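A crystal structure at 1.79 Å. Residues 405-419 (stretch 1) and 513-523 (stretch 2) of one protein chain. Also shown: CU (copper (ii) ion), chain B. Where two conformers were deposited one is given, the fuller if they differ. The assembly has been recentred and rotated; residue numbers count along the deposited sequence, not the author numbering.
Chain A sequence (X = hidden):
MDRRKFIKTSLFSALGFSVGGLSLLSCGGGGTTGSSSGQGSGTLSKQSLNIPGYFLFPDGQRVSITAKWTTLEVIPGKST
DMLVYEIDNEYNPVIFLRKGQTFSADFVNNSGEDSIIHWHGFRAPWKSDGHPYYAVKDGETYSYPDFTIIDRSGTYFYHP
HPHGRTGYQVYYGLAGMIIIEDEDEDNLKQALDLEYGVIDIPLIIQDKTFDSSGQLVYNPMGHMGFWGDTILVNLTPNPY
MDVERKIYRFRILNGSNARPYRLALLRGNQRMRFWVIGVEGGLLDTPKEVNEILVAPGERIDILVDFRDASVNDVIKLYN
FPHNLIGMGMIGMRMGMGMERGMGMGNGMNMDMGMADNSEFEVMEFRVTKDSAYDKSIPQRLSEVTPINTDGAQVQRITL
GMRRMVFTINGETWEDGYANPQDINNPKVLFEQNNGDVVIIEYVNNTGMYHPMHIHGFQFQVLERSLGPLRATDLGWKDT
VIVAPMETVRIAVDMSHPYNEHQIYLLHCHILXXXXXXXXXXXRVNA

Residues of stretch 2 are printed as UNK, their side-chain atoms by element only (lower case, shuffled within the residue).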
# COMPACT_ATOMS: atom_id res chain seq x y z
N MET A 405 -25.50 9.42 -1.08
CA MET A 405 -24.79 8.25 -0.57
C MET A 405 -23.93 7.59 -1.64
O MET A 405 -23.76 6.37 -1.66
CB MET A 405 -25.74 7.22 0.04
CG MET A 405 -26.49 7.69 1.27
SD MET A 405 -27.28 6.31 2.13
CE MET A 405 -28.06 5.45 0.77
N VAL A 406 -23.38 8.38 -2.56
CA VAL A 406 -22.43 7.89 -3.56
C VAL A 406 -21.31 8.91 -3.66
O VAL A 406 -21.56 10.08 -4.00
CB VAL A 406 -23.08 7.68 -4.94
CG1 VAL A 406 -22.04 7.19 -5.94
CG2 VAL A 406 -24.24 6.70 -4.86
N PHE A 407 -20.08 8.49 -3.38
CA PHE A 407 -18.96 9.42 -3.37
C PHE A 407 -18.54 9.78 -4.79
O PHE A 407 -18.47 8.91 -5.66
CB PHE A 407 -17.77 8.83 -2.61
CG PHE A 407 -17.96 8.77 -1.13
CD1 PHE A 407 -18.21 9.93 -0.41
CD2 PHE A 407 -17.88 7.57 -0.45
CE1 PHE A 407 -18.38 9.88 0.97
CE2 PHE A 407 -18.05 7.51 0.92
CZ PHE A 407 -18.30 8.67 1.63
N THR A 408 -18.25 11.06 -5.01
CA THR A 408 -17.95 11.58 -6.33
C THR A 408 -16.57 12.21 -6.38
O THR A 408 -16.02 12.64 -5.36
CB THR A 408 -18.98 12.63 -6.78
OG1 THR A 408 -18.92 13.77 -5.91
CG2 THR A 408 -20.39 12.04 -6.76
N ILE A 409 -16.03 12.27 -7.59
CA ILE A 409 -14.79 12.97 -7.89
C ILE A 409 -15.14 13.98 -8.97
O ILE A 409 -15.43 13.60 -10.11
CB ILE A 409 -13.68 12.02 -8.34
CG1 ILE A 409 -13.35 11.01 -7.25
CG2 ILE A 409 -12.43 12.80 -8.71
CD1 ILE A 409 -12.40 9.91 -7.69
N ASN A 410 -15.12 15.27 -8.62
CA ASN A 410 -15.52 16.34 -9.53
C ASN A 410 -16.89 16.05 -10.14
O ASN A 410 -17.11 16.18 -11.35
CB ASN A 410 -14.46 16.55 -10.62
CG ASN A 410 -13.27 17.35 -10.11
OD1 ASN A 410 -13.24 17.78 -8.96
ND2 ASN A 410 -12.29 17.56 -10.98
N GLY A 411 -17.82 15.64 -9.27
CA GLY A 411 -19.19 15.37 -9.68
C GLY A 411 -19.40 14.08 -10.44
O GLY A 411 -20.53 13.81 -10.87
N GLU A 412 -18.36 13.26 -10.61
CA GLU A 412 -18.44 12.08 -11.47
C GLU A 412 -18.05 10.83 -10.70
O GLU A 412 -17.28 10.87 -9.74
CB GLU A 412 -17.53 12.24 -12.69
CG GLU A 412 -17.80 13.49 -13.49
CD GLU A 412 -17.28 13.39 -14.91
OE1 GLU A 412 -16.11 13.00 -15.08
OE2 GLU A 412 -18.04 13.70 -15.85
N THR A 413 -18.60 9.70 -11.14
CA THR A 413 -18.15 8.39 -10.71
C THR A 413 -17.65 7.62 -11.93
O THR A 413 -17.76 8.08 -13.07
CB THR A 413 -19.26 7.59 -10.01
OG1 THR A 413 -20.22 7.14 -10.97
CG2 THR A 413 -19.96 8.44 -8.95
N TRP A 414 -17.10 6.43 -11.66
CA TRP A 414 -16.64 5.57 -12.74
C TRP A 414 -17.77 5.30 -13.73
O TRP A 414 -17.55 5.30 -14.95
CB TRP A 414 -16.10 4.26 -12.15
CG TRP A 414 -15.38 3.38 -13.13
CD1 TRP A 414 -15.79 2.16 -13.59
CD2 TRP A 414 -14.11 3.63 -13.75
NE1 TRP A 414 -14.86 1.64 -14.47
CE2 TRP A 414 -13.82 2.53 -14.58
CE3 TRP A 414 -13.19 4.68 -13.69
CZ2 TRP A 414 -12.66 2.45 -15.35
CZ3 TRP A 414 -12.03 4.60 -14.45
CH2 TRP A 414 -11.78 3.49 -15.27
N GLU A 415 -18.99 5.10 -13.23
CA GLU A 415 -20.14 4.79 -14.07
C GLU A 415 -20.61 5.98 -14.89
O GLU A 415 -21.61 5.85 -15.61
CB GLU A 415 -21.29 4.27 -13.21
CG GLU A 415 -20.85 3.63 -11.89
CD GLU A 415 -19.96 2.41 -12.08
OE1 GLU A 415 -20.09 1.74 -13.13
OE2 GLU A 415 -19.14 2.12 -11.19
N ASP A 416 -19.94 7.12 -14.82
CA ASP A 416 -20.31 8.32 -15.57
C ASP A 416 -19.48 8.47 -16.84
O ASP A 416 -18.88 9.51 -17.09
CB ASP A 416 -20.18 9.55 -14.68
CG ASP A 416 -21.25 9.62 -13.61
OD1 ASP A 416 -22.45 9.58 -13.96
OD2 ASP A 416 -20.90 9.71 -12.42
N GLY A 417 -19.41 7.41 -17.64
CA GLY A 417 -18.74 7.45 -18.92
C GLY A 417 -17.40 6.75 -18.97
O GLY A 417 -16.87 6.54 -20.06
N TYR A 418 -16.83 6.39 -17.81
CA TYR A 418 -15.52 5.76 -17.77
C TYR A 418 -15.58 4.24 -17.90
O TYR A 418 -14.62 3.63 -18.37
CB TYR A 418 -14.81 6.11 -16.46
CG TYR A 418 -14.56 7.58 -16.24
CD1 TYR A 418 -15.50 8.37 -15.57
CD2 TYR A 418 -13.40 8.19 -16.69
CE1 TYR A 418 -15.27 9.72 -15.36
CE2 TYR A 418 -13.17 9.54 -16.49
CZ TYR A 418 -14.11 10.30 -15.83
OH TYR A 418 -13.87 11.64 -15.63
N ALA A 419 -16.70 3.62 -17.51
CA ALA A 419 -16.69 2.19 -17.24
C ALA A 419 -16.56 1.36 -18.52
O ALA A 419 -15.87 0.33 -18.53
CB ALA A 419 -17.96 1.79 -16.48
N UNK A 513 -13.94 -0.33 -0.97
CA UNK A 513 -15.36 -0.24 -1.26
C UNK A 513 -15.69 1.04 -2.03
O UNK A 513 -16.42 1.00 -3.02
c UNK A 513 -14.91 -2.20 1.14
c UNK A 513 -16.17 -0.31 0.04
o UNK A 513 -14.59 -3.40 0.94
c UNK A 513 -16.25 -1.71 0.63
o UNK A 513 -14.16 -1.39 1.73
N UNK A 514 -15.14 2.18 -1.59
CA UNK A 514 -15.31 3.43 -2.33
C UNK A 514 -14.90 3.27 -3.78
O UNK A 514 -15.64 3.62 -4.71
c UNK A 514 -14.94 6.07 1.57
n UNK A 514 -14.32 5.92 0.41
c UNK A 514 -14.96 4.96 -0.34
c UNK A 514 -14.49 4.55 -1.70
c UNK A 514 -16.01 4.54 0.41
n UNK A 514 -15.97 5.24 1.59
N UNK A 515 -13.69 2.74 -3.99
CA UNK A 515 -13.22 2.44 -5.34
C UNK A 515 -14.20 1.52 -6.07
O UNK A 515 -14.54 1.77 -7.23
n UNK A 515 -11.78 -0.29 -6.60
n UNK A 515 -10.67 0.24 -8.36
c UNK A 515 -10.73 1.36 -7.57
c UNK A 515 -11.82 1.84 -5.26
c UNK A 515 -11.32 -0.75 -7.75
c UNK A 515 -11.44 1.03 -6.46
N UNK A 516 -14.68 0.48 -5.39
CA UNK A 516 -15.58 -0.48 -6.03
C UNK A 516 -16.90 0.16 -6.42
O UNK A 516 -17.48 -0.17 -7.46
c UNK A 516 -14.74 -2.75 -5.27
o UNK A 516 -13.95 -2.67 -6.23
o UNK A 516 -14.68 -3.66 -4.42
c UNK A 516 -15.81 -1.69 -5.12
N UNK A 517 -17.41 1.08 -5.60
CA UNK A 517 -18.68 1.72 -5.88
C UNK A 517 -18.52 2.97 -6.74
O UNK A 517 -19.49 3.72 -6.90
c UNK A 517 -19.15 2.72 -2.20
c UNK A 517 -18.69 2.92 -3.63
o UNK A 517 -18.79 3.55 -1.34
o UNK A 517 -19.88 1.74 -1.95
c UNK A 517 -19.42 2.03 -4.58
N UNK A 518 -17.33 3.21 -7.29
CA UNK A 518 -17.18 4.14 -8.39
C UNK A 518 -16.32 5.36 -8.13
O UNK A 518 -16.22 6.21 -9.02
N UNK A 519 -15.70 5.49 -6.96
CA UNK A 519 -14.83 6.62 -6.67
C UNK A 519 -13.51 6.46 -7.40
O UNK A 519 -12.46 6.26 -6.77
c UNK A 519 -14.61 6.72 -5.16
c UNK A 519 -14.10 8.07 -4.70
c UNK A 519 -13.78 10.04 -2.79
s UNK A 519 -14.34 8.34 -2.93
N UNK A 520 -13.55 6.55 -8.73
CA UNK A 520 -12.40 6.23 -9.57
C UNK A 520 -12.62 6.87 -10.93
O UNK A 520 -13.72 6.80 -11.48
s UNK A 520 -11.25 2.39 -10.74
c UNK A 520 -12.97 1.93 -10.50
c UNK A 520 -12.26 4.70 -9.69
c UNK A 520 -11.36 4.20 -10.79
N UNK A 521 -11.58 7.51 -11.46
CA UNK A 521 -11.62 8.13 -12.79
C UNK A 521 -10.30 7.84 -13.50
O UNK A 521 -9.32 7.41 -12.89
c UNK A 521 -11.86 9.65 -12.74
c UNK A 521 -10.77 10.34 -11.92
c UNK A 521 -13.23 9.98 -12.20
N UNK A 522 -10.29 8.09 -14.81
CA UNK A 522 -9.06 8.10 -15.58
C UNK A 522 -8.53 9.53 -15.69
O UNK A 522 -9.30 10.49 -15.66
o UNK A 522 -9.30 5.28 -16.27
c UNK A 522 -9.27 7.56 -17.00
n UNK A 522 -10.66 5.83 -17.96
c UNK A 522 -9.75 6.12 -17.04
N UNK A 523 -7.22 9.65 -15.82
CA UNK A 523 -6.61 10.84 -16.37
C UNK A 523 -5.59 10.40 -17.41
O UNK A 523 -5.21 9.23 -17.48
c UNK A 523 -5.98 11.75 -15.29
o UNK A 523 -1.11 9.88 -13.05
c UNK A 523 -2.29 10.32 -13.59
c UNK A 523 -3.46 11.72 -15.15
c UNK A 523 -2.27 11.26 -14.61
c UNK A 523 -4.69 11.24 -14.70
c UNK A 523 -4.69 10.30 -13.67
c UNK A 523 -3.50 9.84 -13.12
CU CU B . -12.92 7.14 -0.33
O HOH W 1 -18.44 6.17 -5.60
O HOH W 2 -18.92 5.99 -3.47
O HOH W 3 -16.56 0.94 -9.99

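Position 513 carries three carbons, the third bearing two oxygens, and does not touch stretch 1. It is Glu 513. Its backbone O accepts a hydrogen bond from the N of position 517.

Position 514 has one carbon and then a five-membered ring of three carbons and two nitrogens. One ring nitrogen lies 2.0 Å from the copper ion, and the other is 3.2 Å from Phe 407 CE2. This is His 514, with ND1 on the metal. The edge of the Phe 407 ring points toward the face of the imidazole, with planes at 58° and centroids 4.5 Å apart.

Position 515 repeats the one-carbon, five-membered ring pattern with two nitrogens, but its CA-to-CB bond points away from stretch 1. It is His 515.

Position 516 has two carbons, the second with two oxygens, and its CA-to-CB bond also points away. It is Asp 516. Water 3 joins the stretches here, donating to Asp 516 O (2.9 Å) and to Glu 415 OE2 (3.1 Å).

Position 517 has three carbons ending in two oxygens, one of them 4.2 Å from Phe 407 CD2. It is Glu 517, the first residue to leave helical geometry. Water 2 accepts from Phe 407 N and gives a weak bond to Glu 517 OE2. Water 1 donates to Phe 407 O and, weakly, to Glu 517 O.

Position 518 has no side-chain atoms. It is Gly 518. With phi at 117°, a CB would be jammed against the preceding carbonyl O, and it would also sit 3.3 Å from Thr 413 CB. The Gly 518 O accepts a hydrogen bond from Trp 414 N at 2.8 Å.

Position 519 is an unbranched chain of two carbons, a sulfur and a carbon. The sulfur lies 3.5 Å from Phe 407 CB. It is Met 519, all chi angles t; its CG lies 3.9 Å from Ile 409 CD1.

Position 520 has the same unbranched make-up, with its sulfur over the Trp 414 six-membered ring. It is Met 520. SD is 4.3 Å from that ring's centroid, and CE is over the five-membered ring.

Position 521 has three carbons, branched at the first. One branch lies over the face of the Tyr 418 ring. It is Val 521; CG1 is 3.7 Å from Tyr 418 CZ, and CG2 is 4.4 Å from Ile 409 CG2.

Position 522 has two carbons, the second with one oxygen and one nitrogen. The oxygen is 3.2 Å from Trp 414 CH2, at the ring edge. It is Asn 522.

Position 523 has one carbon and a six-carbon ring bearing an oxygen. Its CA-to-CB bond points away from stretch 1, and it makes no contact there. It is Tyr 523.

The contact is mainly apolar packing. Phe 407 and Ile 409 meet Met 519, Trp 414 lies against Met 520, and Tyr 418 covers Val 521. One direct hydrogen bond, Trp 414 to Gly 518, ties the backbones. Waters 1 and 2 bridge Phe 407 and Glu 517, and water 3 bridges Glu 415 and Asp 516.

Stretch 2 513-523: EHHDEGMMVNY
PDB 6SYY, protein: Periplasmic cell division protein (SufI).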